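Local atomic coordinates of Methylcobalamin\: coenzyme M methyltransferase (Methanosarcina mazei, PDB entry 4AY8), a protein that catalyses the transfer of a methyl group from a methylated corrinoid to the thiol of coenzyme M, using zinc, in methanogenesis. Residues 205-210 with 239-244; 109-114 with 162-167; 305-310 with 339-344; 37-42 with 325-330. All coordinates share one frame; numbering follows the deposited sequence.

Contact 1: residues 205-210 with 239-244; sequences DVIAIA and VNSVTV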
loop_
_atom_site.group_PDB
_atom_site.type_symbol
_atom_site.label_atom_id
_atom_site.label_comp_id
_atom_site.label_asym_id
_atom_site.label_seq_id
_atom_site.Cartn_x
_atom_site.Cartn_y
_atom_site.Cartn_z
ATOM N N ASP A 205 6.073 9.581 -5.947
ATOM C CA ASP A 205 7.439 9.064 -6.060
ATOM C C ASP A 205 7.480 7.539 -6.000
ATOM O O ASP A 205 8.397 6.913 -6.521
ATOM C CB ASP A 205 8.315 9.625 -4.945
ATOM C CG ASP A 205 8.395 11.135 -4.979
ATOM O OD1 ASP A 205 8.965 11.668 -5.961
ATOM O OD2 ASP A 205 7.885 11.772 -4.030
ATOM N N VAL A 206 6.495 6.955 -5.323
ATOM C CA VAL A 206 6.398 5.510 -5.182
ATOM C C VAL A 206 4.925 5.138 -5.336
ATOM O O VAL A 206 4.047 5.846 -4.835
ATOM C CB VAL A 206 6.920 5.031 -3.795
ATOM C CG1 VAL A 206 6.659 3.538 -3.585
ATOM C CG2 VAL A 206 8.416 5.355 -3.615
ATOM N N ILE A 207 4.654 4.049 -6.052
ATOM C CA ILE A 207 3.315 3.497 -6.089
ATOM C C ILE A 207 3.304 2.229 -5.254
ATOM O O ILE A 207 4.003 1.271 -5.571
ATOM C CB ILE A 207 2.852 3.167 -7.512
ATOM C CG1 ILE A 207 3.030 4.378 -8.420
ATOM C CG2 ILE A 207 1.382 2.674 -7.492
ATOM C CD1 ILE A 207 2.146 5.590 -8.043
ATOM N N ALA A 208 2.514 2.235 -4.190
ATOM C CA ALA A 208 2.427 1.098 -3.279
ATOM C C ALA A 208 1.056 0.448 -3.375
ATOM O O ALA A 208 0.067 0.985 -2.883
ATOM C CB ALA A 208 2.707 1.534 -1.833
ATOM N N ILE A 209 0.996 -0.710 -4.019
ATOM C CA ILE A 209 -0.272 -1.401 -4.174
ATOM C C ILE A 209 -0.477 -2.364 -3.013
ATOM O O ILE A 209 0.479 -2.972 -2.496
ATOM C CB ILE A 209 -0.421 -2.132 -5.552
ATOM C CG1 ILE A 209 0.483 -3.352 -5.654
ATOM C CG2 ILE A 209 -0.133 -1.197 -6.717
ATOM C CD1 ILE A 209 0.314 -4.122 -6.951
ATOM N N ALA A 210 -1.727 -2.455 -2.580
ATOM C CA ALA A 210 -2.141 -3.374 -1.540
ATOM C C ALA A 210 -3.070 -4.395 -2.183
ATOM O O ALA A 210 -4.149 -4.052 -2.687
ATOM C CB ALA A 210 -2.847 -2.630 -0.418
ATOM N N VAL A 239 4.464 0.269 -14.965
ATOM C CA VAL A 239 4.312 1.486 -14.162
ATOM C C VAL A 239 5.686 2.160 -14.021
ATOM O O VAL A 239 6.686 1.549 -13.591
ATOM C CB VAL A 239 3.660 1.164 -12.801
ATOM C CG1 VAL A 239 3.695 2.360 -11.847
ATOM C CG2 VAL A 239 2.224 0.688 -13.012
ATOM N N ASN A 240 5.711 3.423 -14.428
ATOM C CA ASN A 240 6.927 4.212 -14.577
ATOM C C ASN A 240 7.382 4.858 -13.281
ATOM O O ASN A 240 7.543 6.069 -13.185
ATOM C CB ASN A 240 6.679 5.292 -15.614
ATOM C CG ASN A 240 6.455 4.725 -16.976
ATOM O OD1 ASN A 240 7.404 4.361 -17.659
ATOM N ND2 ASN A 240 5.198 4.639 -17.387
ATOM N N SER A 241 7.594 4.011 -12.289
ATOM C CA SER A 241 7.933 4.434 -10.962
ATOM C C SER A 241 8.570 3.259 -10.219
ATOM O O SER A 241 8.382 2.098 -10.581
ATOM C CB SER A 241 6.651 4.864 -10.253
ATOM O OG SER A 241 6.883 5.300 -8.929
ATOM N N VAL A 242 9.320 3.580 -9.177
ATOM C CA VAL A 242 9.594 2.627 -8.113
ATOM C C VAL A 242 8.247 2.197 -7.524
ATOM O O VAL A 242 7.364 3.028 -7.312
ATOM C CB VAL A 242 10.495 3.276 -7.054
ATOM C CG1 VAL A 242 10.529 2.464 -5.767
ATOM C CG2 VAL A 242 11.899 3.491 -7.636
ATOM N N THR A 243 8.077 0.899 -7.298
ATOM C CA THR A 243 6.820 0.380 -6.771
ATOM C C THR A 243 7.038 -0.513 -5.545
ATOM O O THR A 243 8.126 -1.069 -5.336
ATOM C CB THR A 243 6.032 -0.441 -7.832
ATOM O OG1 THR A 243 6.827 -1.548 -8.250
ATOM C CG2 THR A 243 5.616 0.419 -9.040
ATOM N N VAL A 244 5.987 -0.638 -4.745
ATOM C CA VAL A 244 5.955 -1.556 -3.616
ATOM C C VAL A 244 4.700 -2.436 -3.684
ATOM O O VAL A 244 3.603 -1.963 -4.007
ATOM C CB VAL A 244 5.968 -0.803 -2.270
ATOM C CG1 VAL A 244 5.661 -1.763 -1.116
ATOM C CG2 VAL A 244 7.318 -0.076 -2.049
HETATM O O HOH W 1 9.937 6.080 -8.789
#
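I207 lies beside T243, and A208 beside V244, where strands 206-210 and 242-244 run parallel, their short axes 4.6 Å apart at closest and 22° from exact alignment. Three backbone bonds join them: I207 N gives to V242 O (3.2 Å), V244 N gives to I207 O (2.9 Å), and I209 N gives to V244 O (2.9 Å). V242 O is gripped by two donors. I207 N arrives in the carbonyl plane, while S241 OG, 2.8 Å from V242 O, is tilted 28° from it; with OG opposite its own backbone N (chi1 180°), S241 folds the hydroxyl back beside the next carbonyl. If S241 gave way to an alanine, V242 O would probably keep only I207 N of these two donors, and a gap would open beside CG1 of I207. Nearby a water donates to D205 O and accepts from V242 N, so it links the two backbones there. On one face V206 CG1 rests on V244 CG2 at 4.0 Å, and the CB atoms of A208 and V244 meet at the same separation of 4.0 Å. On the other, the side chains of I207 and V239 cross at about a right angle, CG1 to CG1 4.0 Å. This is the beta-alpha-beta unit of strand 206-210, helix 221-238 and strand 242-246 in a TIM barrel: L20 and L23 of helix 15-24 cover V206, V242 and V244, helix 178-202 backs I207 and V239, L232 and F235 of helix 221-238 touch I209, and strand 150-155 bonds the far edge of 206-210.

Contact 2: residues 109-114 with 162-167; sequences HPYPKD and SDLVSV
Y111 reaches the end of helix 157-165 with both backbone and side chain. Its N gives a hydrogen bond to L164 O (2.9 Å) that lies nearly in line with the carbonyl bond. The side chain then runs along the helix end: CB sits 3.5 Å from the same L164 O and also faces CG1 of V165, CG lies 4.1 Å from L164 O, and CD2 lies 4.3 Å from L164 CB. Beyond CD2 the ring leaves the helix; P110 CB stands 3.7 Å above the plane of the Y111 ring, offset toward its rim, and A118 touches the side chain from a neighbouring loop. The fold element here is a helix-to-helix junction on the periphery of the TIM barrel. S166 leaves helix 157-165 with a positive phi of 80° and N-caps helix 167-176 through a bond from S169 N to its OG. The loop 109-114, which follows the small antiparallel pair 94-96 and 105-108, lies against this junction. P112 CA makes a CH...O contact with V165 O at 3.3 Å, and P112 O takes a bond from S169 OG. H109 lays one ring face over S166 CA, a CH-pi contact 3.7 Å from the ring centroid. Losing the imidazole of H109 to an alanine here is likely to uncover S166 CA and open a gap beside the junction. P110 CG lies 4.1 Å from L164 CD2; the L164 side chain also touches M91.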
loop_
_atom_site.group_PDB
_atom_site.type_symbol
_atom_site.label_atom_id
_atom_site.label_comp_id
_atom_site.label_asym_id
_atom_site.label_seq_id
_atom_site.Cartn_x
_atom_site.Cartn_y
_atom_site.Cartn_z
ATOM N N HIS A 109 -20.873 -5.598 -6.434
ATOM C CA HIS A 109 -19.980 -6.126 -7.465
ATOM C C HIS A 109 -20.698 -6.179 -8.815
ATOM O O HIS A 109 -21.698 -6.875 -8.962
ATOM C CB HIS A 109 -19.510 -7.523 -7.070
ATOM C CG HIS A 109 -18.916 -7.585 -5.703
ATOM N ND1 HIS A 109 -19.619 -8.033 -4.604
ATOM C CD2 HIS A 109 -17.698 -7.210 -5.245
ATOM C CE1 HIS A 109 -18.851 -7.949 -3.531
ATOM N NE2 HIS A 109 -17.682 -7.454 -3.893
ATOM N N PRO A 110 -20.184 -5.448 -9.812
ATOM C CA PRO A 110 -20.913 -5.302 -11.073
ATOM C C PRO A 110 -20.905 -6.516 -12.003
ATOM O O PRO A 110 -21.751 -6.593 -12.872
ATOM C CB PRO A 110 -20.211 -4.119 -11.749
ATOM C CG PRO A 110 -18.848 -4.078 -11.134
ATOM C CD PRO A 110 -18.983 -4.598 -9.750
ATOM N N TYR A 111 -19.977 -7.452 -11.832
ATOM C CA TYR A 111 -19.810 -8.540 -12.812
ATOM C C TYR A 111 -19.723 -9.917 -12.160
ATOM O O TYR A 111 -18.757 -10.654 -12.381
ATOM C CB TYR A 111 -18.557 -8.309 -13.664
ATOM C CG TYR A 111 -18.548 -6.991 -14.383
ATOM C CD1 TYR A 111 -19.348 -6.788 -15.496
ATOM C CD2 TYR A 111 -17.737 -5.944 -13.953
ATOM C CE1 TYR A 111 -19.351 -5.578 -16.163
ATOM C CE2 TYR A 111 -17.728 -4.722 -14.613
ATOM C CZ TYR A 111 -18.542 -4.551 -15.720
ATOM O OH TYR A 111 -18.561 -3.364 -16.390
ATOM N N PRO A 112 -20.744 -10.280 -11.376
ATOM C CA PRO A 112 -20.657 -11.522 -10.629
ATOM C C PRO A 112 -20.812 -12.772 -11.481
ATOM O O PRO A 112 -20.424 -13.836 -11.039
ATOM C CB PRO A 112 -21.802 -11.410 -9.615
ATOM C CG PRO A 112 -22.782 -10.477 -10.244
ATOM C CD PRO A 112 -21.971 -9.524 -11.078
ATOM N N LYS A 113 -21.347 -12.646 -12.693
ATOM C CA LYS A 113 -21.657 -13.825 -13.522
ATOM C C LYS A 113 -20.823 -13.926 -14.802
ATOM O O LYS A 113 -20.463 -15.009 -15.239
ATOM C CB LYS A 113 -23.142 -13.809 -13.889
ATOM C CG LYS A 113 -24.070 -14.030 -12.695
ATOM C CD LYS A 113 -25.307 -13.138 -12.763
ATOM C CE LYS A 113 -26.343 -13.539 -11.724
ATOM N NZ LYS A 113 -27.087 -14.779 -12.122
ATOM N N ASP A 114 -20.528 -12.785 -15.405
ATOM C CA ASP A 114 -19.847 -12.745 -16.690
ATOM C C ASP A 114 -19.251 -11.356 -16.856
ATOM O O ASP A 114 -19.549 -10.454 -16.079
ATOM C CB ASP A 114 -20.839 -13.019 -17.823
ATOM C CG ASP A 114 -21.958 -11.996 -17.867
ATOM O OD1 ASP A 114 -21.707 -10.843 -18.272
ATOM O OD2 ASP A 114 -23.090 -12.338 -17.472
ATOM N N SER A 162 -11.232 -9.234 -8.171
ATOM C CA SER A 162 -12.118 -9.833 -7.191
ATOM C C SER A 162 -13.258 -8.893 -6.781
ATOM O O SER A 162 -14.393 -9.338 -6.555
ATOM C CB SER A 162 -11.312 -10.257 -5.960
ATOM O OG SER A 162 -12.131 -10.889 -4.995
ATOM N N ASP A 163 -12.962 -7.603 -6.657
ATOM C CA ASP A 163 -13.991 -6.623 -6.329
ATOM C C ASP A 163 -14.999 -6.503 -7.486
ATOM O O ASP A 163 -16.191 -6.337 -7.268
ATOM C CB ASP A 163 -13.365 -5.264 -6.039
ATOM C CG ASP A 163 -12.814 -5.155 -4.624
ATOM O OD1 ASP A 163 -13.102 -6.034 -3.808
ATOM O OD2 ASP A 163 -12.095 -4.184 -4.331
ATOM N N LEU A 164 -14.506 -6.582 -8.714
ATOM C CA LEU A 164 -15.364 -6.490 -9.877
ATOM C C LEU A 164 -16.340 -7.671 -10.008
ATOM O O LEU A 164 -17.493 -7.480 -10.428
ATOM C CB LEU A 164 -14.525 -6.378 -11.146
ATOM C CG LEU A 164 -13.787 -5.058 -11.363
ATOM C CD1 LEU A 164 -12.933 -5.141 -12.627
ATOM C CD2 LEU A 164 -14.784 -3.927 -11.454
ATOM N N VAL A 165 -15.885 -8.874 -9.654
ATOM C CA VAL A 165 -16.677 -10.091 -9.870
ATOM C C VAL A 165 -17.244 -10.719 -8.583
ATOM O O VAL A 165 -18.013 -11.696 -8.644
ATOM C CB VAL A 165 -15.864 -11.135 -10.671
ATOM C CG1 VAL A 165 -15.257 -10.489 -11.932
ATOM C CG2 VAL A 165 -14.776 -11.783 -9.810
ATOM N N SER A 166 -16.895 -10.130 -7.439
ATOM C CA SER A 166 -17.159 -10.682 -6.103
ATOM C C SER A 166 -16.123 -11.756 -5.768
ATOM O O SER A 166 -15.720 -12.523 -6.635
ATOM C CB SER A 166 -18.570 -11.274 -5.994
ATOM O OG SER A 166 -18.605 -12.590 -6.509
ATOM N N VAL A 167 -15.706 -11.831 -4.508
ATOM C CA VAL A 167 -14.642 -12.763 -4.142
ATOM C C VAL A 167 -15.128 -14.213 -4.269
ATOM O O VAL A 167 -14.345 -15.100 -4.581
ATOM C CB VAL A 167 -14.025 -12.459 -2.744
ATOM C CG1 VAL A 167 -15.049 -12.598 -1.637
ATOM C CG2 VAL A 167 -12.817 -13.382 -2.464
#

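Contact 3: residues 305-310 with 339-344; sequences KIKAEA and LVAARD
Two helices of the barrel's outer layer, 303-315 and 333-346, meet here through I306, K307 and A310 on one side and L339, A341 and A342 on the other. They flank strand 320-323 in sequence, and their short segments cross at -49° with axes 8.4 Å apart. Small side chains make that approach possible. A310 CB and A342 CB touch at 3.6 Å, and A342 CB also presses on the backbone of K307, 3.7 Å from its CA. Deeper in, L339 sends CD1 to A310 CB (4.0 Å); its CG stands opposite the backbone N (chi1 -164°), which swings the branch across to the other helix although CB does not point that way. I306 CG2 lies 3.8 Å from L339 N. K307 runs along the other helix: its chain, extended beyond CG, carries CE past A341 CB at 3.9 Å, so that NZ can form a salt bridge with E345. On the far side of its helix, R343 turns side-on to D344, NE and NH2 both donating to OD1 from the same face of the carboxylate, while E76 gives NH2 a second acidic partner. On the strand side of the two helices, L321 touches A310 and P323 touches L339. Alanines at the crossing, the L339 branch toward the strand and a lysine methylene chain at the surface make up the helix-on-helix seam of a TIM barrel's outer ring.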
loop_
_atom_site.group_PDB
_atom_site.type_symbol
_atom_site.label_atom_id
_atom_site.label_comp_id
_atom_site.label_asym_id
_atom_site.label_seq_id
_atom_site.Cartn_x
_atom_site.Cartn_y
_atom_site.Cartn_z
ATOM N N LYS A 305 6.910 -1.807 23.503
ATOM C CA LYS A 305 6.715 -2.988 22.664
ATOM C C LYS A 305 6.860 -2.610 21.189
ATOM O O LYS A 305 7.460 -3.339 20.403
ATOM C CB LYS A 305 5.342 -3.600 22.920
ATOM C CG LYS A 305 5.039 -4.899 22.185
ATOM C CD LYS A 305 3.533 -5.166 22.201
ATOM C CE LYS A 305 3.151 -6.493 21.561
ATOM N NZ LYS A 305 1.688 -6.714 21.561
ATOM N N ILE A 306 6.305 -1.470 20.815
ATOM C CA ILE A 306 6.498 -0.947 19.477
ATOM C C ILE A 306 7.992 -0.836 19.163
ATOM O O ILE A 306 8.457 -1.331 18.123
ATOM C CB ILE A 306 5.797 0.411 19.286
ATOM C CG1 ILE A 306 4.276 0.211 19.333
ATOM C CG2 ILE A 306 6.197 1.022 17.947
ATOM C CD1 ILE A 306 3.467 1.467 19.622
ATOM N N LYS A 307 8.748 -0.204 20.064
ATOM C CA LYS A 307 10.169 0.000 19.821
ATOM C C LYS A 307 10.941 -1.314 19.755
ATOM O O LYS A 307 11.793 -1.478 18.872
ATOM C CB LYS A 307 10.792 0.900 20.890
ATOM C CG LYS A 307 10.283 2.324 20.920
ATOM C CD LYS A 307 11.016 3.051 22.030
ATOM C CE LYS A 307 10.701 4.515 22.125
ATOM N NZ LYS A 307 11.491 5.113 23.265
ATOM N N ALA A 308 10.653 -2.245 20.677
ATOM C CA ALA A 308 11.347 -3.541 20.694
ATOM C C ALA A 308 11.101 -4.298 19.394
ATOM O O ALA A 308 12.031 -4.849 18.782
ATOM C CB ALA A 308 10.911 -4.413 21.900
ATOM N N GLU A 309 9.851 -4.341 18.967
ATOM C CA GLU A 309 9.522 -5.076 17.748
ATOM C C GLU A 309 10.104 -4.391 16.505
ATOM O O GLU A 309 10.553 -5.057 15.580
ATOM C CB GLU A 309 8.016 -5.292 17.646
ATOM C CG GLU A 309 7.513 -6.202 18.770
ATOM C CD GLU A 309 6.069 -6.617 18.622
ATOM O OE1 GLU A 309 5.407 -6.199 17.649
ATOM O OE2 GLU A 309 5.601 -7.355 19.511
ATOM N N ALA A 310 10.114 -3.064 16.509
ATOM C CA ALA A 310 10.774 -2.288 15.458
ATOM C C ALA A 310 12.287 -2.568 15.399
ATOM O O ALA A 310 12.862 -2.703 14.313
ATOM C CB ALA A 310 10.536 -0.831 15.684
ATOM N N LEU A 339 7.515 4.363 16.621
ATOM C CA LEU A 339 8.124 3.663 15.501
ATOM C C LEU A 339 9.315 4.453 14.988
ATOM O O LEU A 339 10.370 3.898 14.738
ATOM C CB LEU A 339 7.096 3.483 14.392
ATOM C CG LEU A 339 7.403 2.460 13.310
ATOM C CD1 LEU A 339 7.519 1.055 13.909
ATOM C CD2 LEU A 339 6.327 2.531 12.218
ATOM N N VAL A 340 9.138 5.763 14.874
ATOM C CA VAL A 340 10.210 6.672 14.492
ATOM C C VAL A 340 11.316 6.709 15.552
ATOM O O VAL A 340 12.500 6.617 15.220
ATOM C CB VAL A 340 9.653 8.087 14.226
ATOM C CG1 VAL A 340 10.791 9.086 13.894
ATOM C CG2 VAL A 340 8.610 8.033 13.115
ATOM N N ALA A 341 10.942 6.786 16.828
ATOM C CA ALA A 341 11.941 6.835 17.893
ATOM C C ALA A 341 12.808 5.564 17.898
ATOM O O ALA A 341 13.997 5.625 18.158
ATOM C CB ALA A 341 11.276 7.070 19.271
ATOM N N ALA A 342 12.212 4.422 17.578
ATOM C CA ALA A 342 12.945 3.164 17.552
ATOM C C ALA A 342 14.097 3.203 16.542
ATOM O O ALA A 342 15.204 2.737 16.824
ATOM C CB ALA A 342 11.999 2.005 17.254
ATOM N N ARG A 343 13.821 3.740 15.360
ATOM C CA ARG A 343 14.826 3.851 14.319
ATOM C C ARG A 343 15.934 4.780 14.813
ATOM O O ARG A 343 17.106 4.439 14.754
ATOM C CB ARG A 343 14.193 4.371 13.025
ATOM C CG ARG A 343 15.045 4.228 11.776
ATOM C CD ARG A 343 16.143 5.269 11.686
ATOM N NE ARG A 343 15.636 6.604 11.938
ATOM C CZ ARG A 343 15.078 7.384 11.021
ATOM N NH1 ARG A 343 14.943 6.975 9.762
ATOM N NH2 ARG A 343 14.651 8.580 11.367
ATOM N N ASP A 344 15.548 5.941 15.328
ATOM C CA ASP A 344 16.507 6.907 15.863
ATOM C C ASP A 344 17.367 6.319 16.985
ATOM O O ASP A 344 18.579 6.497 16.991
ATOM C CB ASP A 344 15.783 8.167 16.348
ATOM C CG ASP A 344 15.151 8.950 15.204
ATOM O OD1 ASP A 344 15.568 8.743 14.041
ATOM O OD2 ASP A 344 14.266 9.788 15.473
#

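Contact 4: residues 37-42 with 325-330; sequences TQTGIV and CGIAPM. With ZN (zinc ion), chain D; COM (1-thioethanesulfonic acid), chain C.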
loop_
_atom_site.group_PDB
_atom_site.type_symbol
_atom_site.label_atom_id
_atom_site.label_comp_id
_atom_site.label_asym_id
_atom_site.label_seq_id
_atom_site.Cartn_x
_atom_site.Cartn_y
_atom_site.Cartn_z
ATOM N N THR A 37 1.369 2.040 3.759
ATOM C CA THR A 37 -0.039 1.708 3.916
ATOM C C THR A 37 -0.770 2.909 4.513
ATOM O O THR A 37 -0.141 3.920 4.864
ATOM C CB THR A 37 -0.206 0.459 4.804
ATOM O OG1 THR A 37 0.531 0.636 6.018
ATOM C CG2 THR A 37 0.311 -0.802 4.075
ATOM N N GLN A 38 -2.092 2.808 4.621
ATOM C CA GLN A 38 -2.909 3.967 4.966
ATOM C C GLN A 38 -2.484 4.596 6.286
ATOM O O GLN A 38 -2.164 3.891 7.253
ATOM C CB GLN A 38 -4.406 3.608 4.944
ATOM C CG GLN A 38 -5.036 3.235 6.276
ATOM C CD GLN A 38 -5.419 4.456 7.079
ATOM O OE1 GLN A 38 -5.662 5.522 6.515
ATOM N NE2 GLN A 38 -5.456 4.317 8.401
ATOM N N THR A 39 -2.474 5.928 6.312
ATOM C CA THR A 39 -1.956 6.677 7.451
ATOM C C THR A 39 -2.949 7.586 8.154
ATOM O O THR A 39 -2.553 8.379 9.009
ATOM C CB THR A 39 -0.789 7.579 7.030
ATOM O OG1 THR A 39 -1.216 8.452 5.972
ATOM C CG2 THR A 39 0.418 6.731 6.607
ATOM N N GLY A 40 -4.227 7.484 7.813
ATOM C CA GLY A 40 -5.253 8.299 8.481
ATOM C C GLY A 40 -5.557 7.852 9.907
ATOM O O GLY A 40 -5.997 6.720 10.135
ATOM N N ILE A 41 -5.342 8.734 10.878
ATOM C CA ILE A 41 -5.661 8.398 12.274
ATOM C C ILE A 41 -6.532 9.464 12.948
ATOM O O ILE A 41 -6.385 10.665 12.689
ATOM C CB ILE A 41 -4.397 8.082 13.116
ATOM C CG1 ILE A 41 -3.489 9.306 13.255
ATOM C CG2 ILE A 41 -3.614 6.910 12.504
ATOM C CD1 ILE A 41 -2.292 9.071 14.187
ATOM N N VAL A 42 -7.452 9.004 13.800
ATOM C CA VAL A 42 -8.474 9.859 14.416
ATOM C C VAL A 42 -7.855 11.040 15.150
ATOM O O VAL A 42 -8.260 12.185 14.954
ATOM C CB VAL A 42 -9.401 9.053 15.358
ATOM C CG1 VAL A 42 -10.360 9.965 16.113
ATOM C CG2 VAL A 42 -10.189 7.992 14.561
ATOM N N CYS A 325 0.566 -3.441 8.142
ATOM C CA CYS A 325 -0.620 -3.219 7.305
ATOM C C CYS A 325 -1.033 -1.755 7.492
ATOM O O CYS A 325 -0.239 -0.934 7.977
ATOM C CB CYS A 325 -1.751 -4.188 7.706
ATOM S SG CYS A 325 -3.128 -4.351 6.527
ATOM N N GLY A 326 -2.247 -1.417 7.081
ATOM C CA GLY A 326 -2.807 -0.096 7.338
ATOM C C GLY A 326 -2.718 0.246 8.816
ATOM O O GLY A 326 -2.905 -0.610 9.664
ATOM N N ILE A 327 -2.408 1.497 9.130
ATOM C CA ILE A 327 -2.446 1.945 10.519
ATOM C C ILE A 327 -3.906 1.954 10.956
ATOM O O ILE A 327 -4.768 2.474 10.249
ATOM C CB ILE A 327 -1.822 3.331 10.697
ATOM C CG1 ILE A 327 -0.375 3.330 10.171
ATOM C CG2 ILE A 327 -1.885 3.782 12.189
ATOM C CD1 ILE A 327 0.359 4.668 10.309
ATOM N N ALA A 328 -4.192 1.319 12.085
ATOM C CA ALA A 328 -5.552 1.325 12.630
ATOM C C ALA A 328 -5.899 2.768 13.013
ATOM O O ALA A 328 -5.109 3.459 13.642
ATOM C CB ALA A 328 -5.668 0.389 13.832
ATOM N N PRO A 329 -7.069 3.232 12.592
ATOM C CA PRO A 329 -7.436 4.622 12.758
ATOM C C PRO A 329 -7.418 5.106 14.217
ATOM O O PRO A 329 -7.152 6.273 14.453
ATOM C CB PRO A 329 -8.843 4.683 12.162
ATOM C CG PRO A 329 -8.882 3.584 11.195
ATOM C CD PRO A 329 -8.068 2.488 11.807
HETATM N N MSE A 330 -7.670 4.212 15.174
HETATM C CA MSE A 330 -7.651 4.574 16.588
HETATM C C MSE A 330 -6.239 4.559 17.178
HETATM O O MSE A 330 -6.053 4.833 18.364
HETATM C CB MSE A 330 -8.573 3.660 17.399
HETATM C CG MSE A 330 -10.052 3.749 17.013
HETATM SE SE MSE A 330 -10.769 5.573 17.141
HETATM C CE MSE A 330 -10.349 5.985 18.996
HETATM ZN ZN ZN D . -2.756 -5.235 4.346
HETATM C C1 COM C . -4.052 -2.652 3.565
HETATM C C2 COM C . -5.057 -1.617 3.082
HETATM S S1 COM C . -4.345 -4.319 2.867
HETATM S S2 COM C . -4.864 -0.099 3.769
HETATM O O1S COM C . -5.290 -0.116 5.166
HETATM O O2S COM C . -5.785 0.800 3.036
HETATM O O3S COM C . -3.497 0.416 3.683
#
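T37 and Q38 face C325 and G326 at the mouth of the TIM barrel, where two loops running nearly in the same direction build the zinc and coenzyme M site of this uroporphyrinogen decarboxylase-family enzyme. Metal bonds come first. C325 SG holds zinc at 2.4 Å, the thiol sulfur S1 of coenzyme M binds the zinc at 2.4 Å as well, and H246 and C248 complete the set. Hydrogen bonds fix the other end of the ligand: Q38 N gives to sulfonate O3S (2.9 Å, 164°), and Q103 NE2 adds another bond to coenzyme M. G326 has no side chain, and O1S comes close over its CA. Further hydrogen bonds join the loops. T37 OG1 donates to C325 O (2.6 Å) from above the carbonyl plane, so a second-shell hydroxyl secures the backbone of a zinc ligand. Q38 O accepts I327 N. The Q38 chain, bent at chi2 (82°), returns its amide to the backbone: NE2 gives to I327 O (2.7 Å), in the planes of both groups, and more straightly to G40 O, while G40 N reaches OE1 from above its plane. Three bonds thus fix which way round the amide lies. V42 N closes the far end on P329 O (2.8 Å), with I41 at the N-cap position of helix 42-48. Apolar contacts fill between. The I327 and I41 side chains cross obliquely, CG2 to CG2 3.6 Å, and V42 CG2 rests 3.6 Å from the selenium atom SE of M330, a selenomethionine.

Overall arrangement
All four contacts belong to one TIM-barrel domain. Contact 1 is the most central, a buried pairing of adjacent strands bound by backbone bonds and aliphatic side chains. Contact 4 lies at the barrel mouth, its centre 19 Å from that of contact 1, and is the polar one: metal, ligand and amide bonds gather there. Contacts 2 and 3 are peripheral, on opposite sides of the chain's centre with their own centres 41 Å apart. Contact 3 is a buried apolar helix seam, whereas contact 2 is a partly buried loop against a helix end. Strand 320-323 links 3 and 4: helix 303-315 precedes it, and loop 325-330 leads from it into helix 333-346.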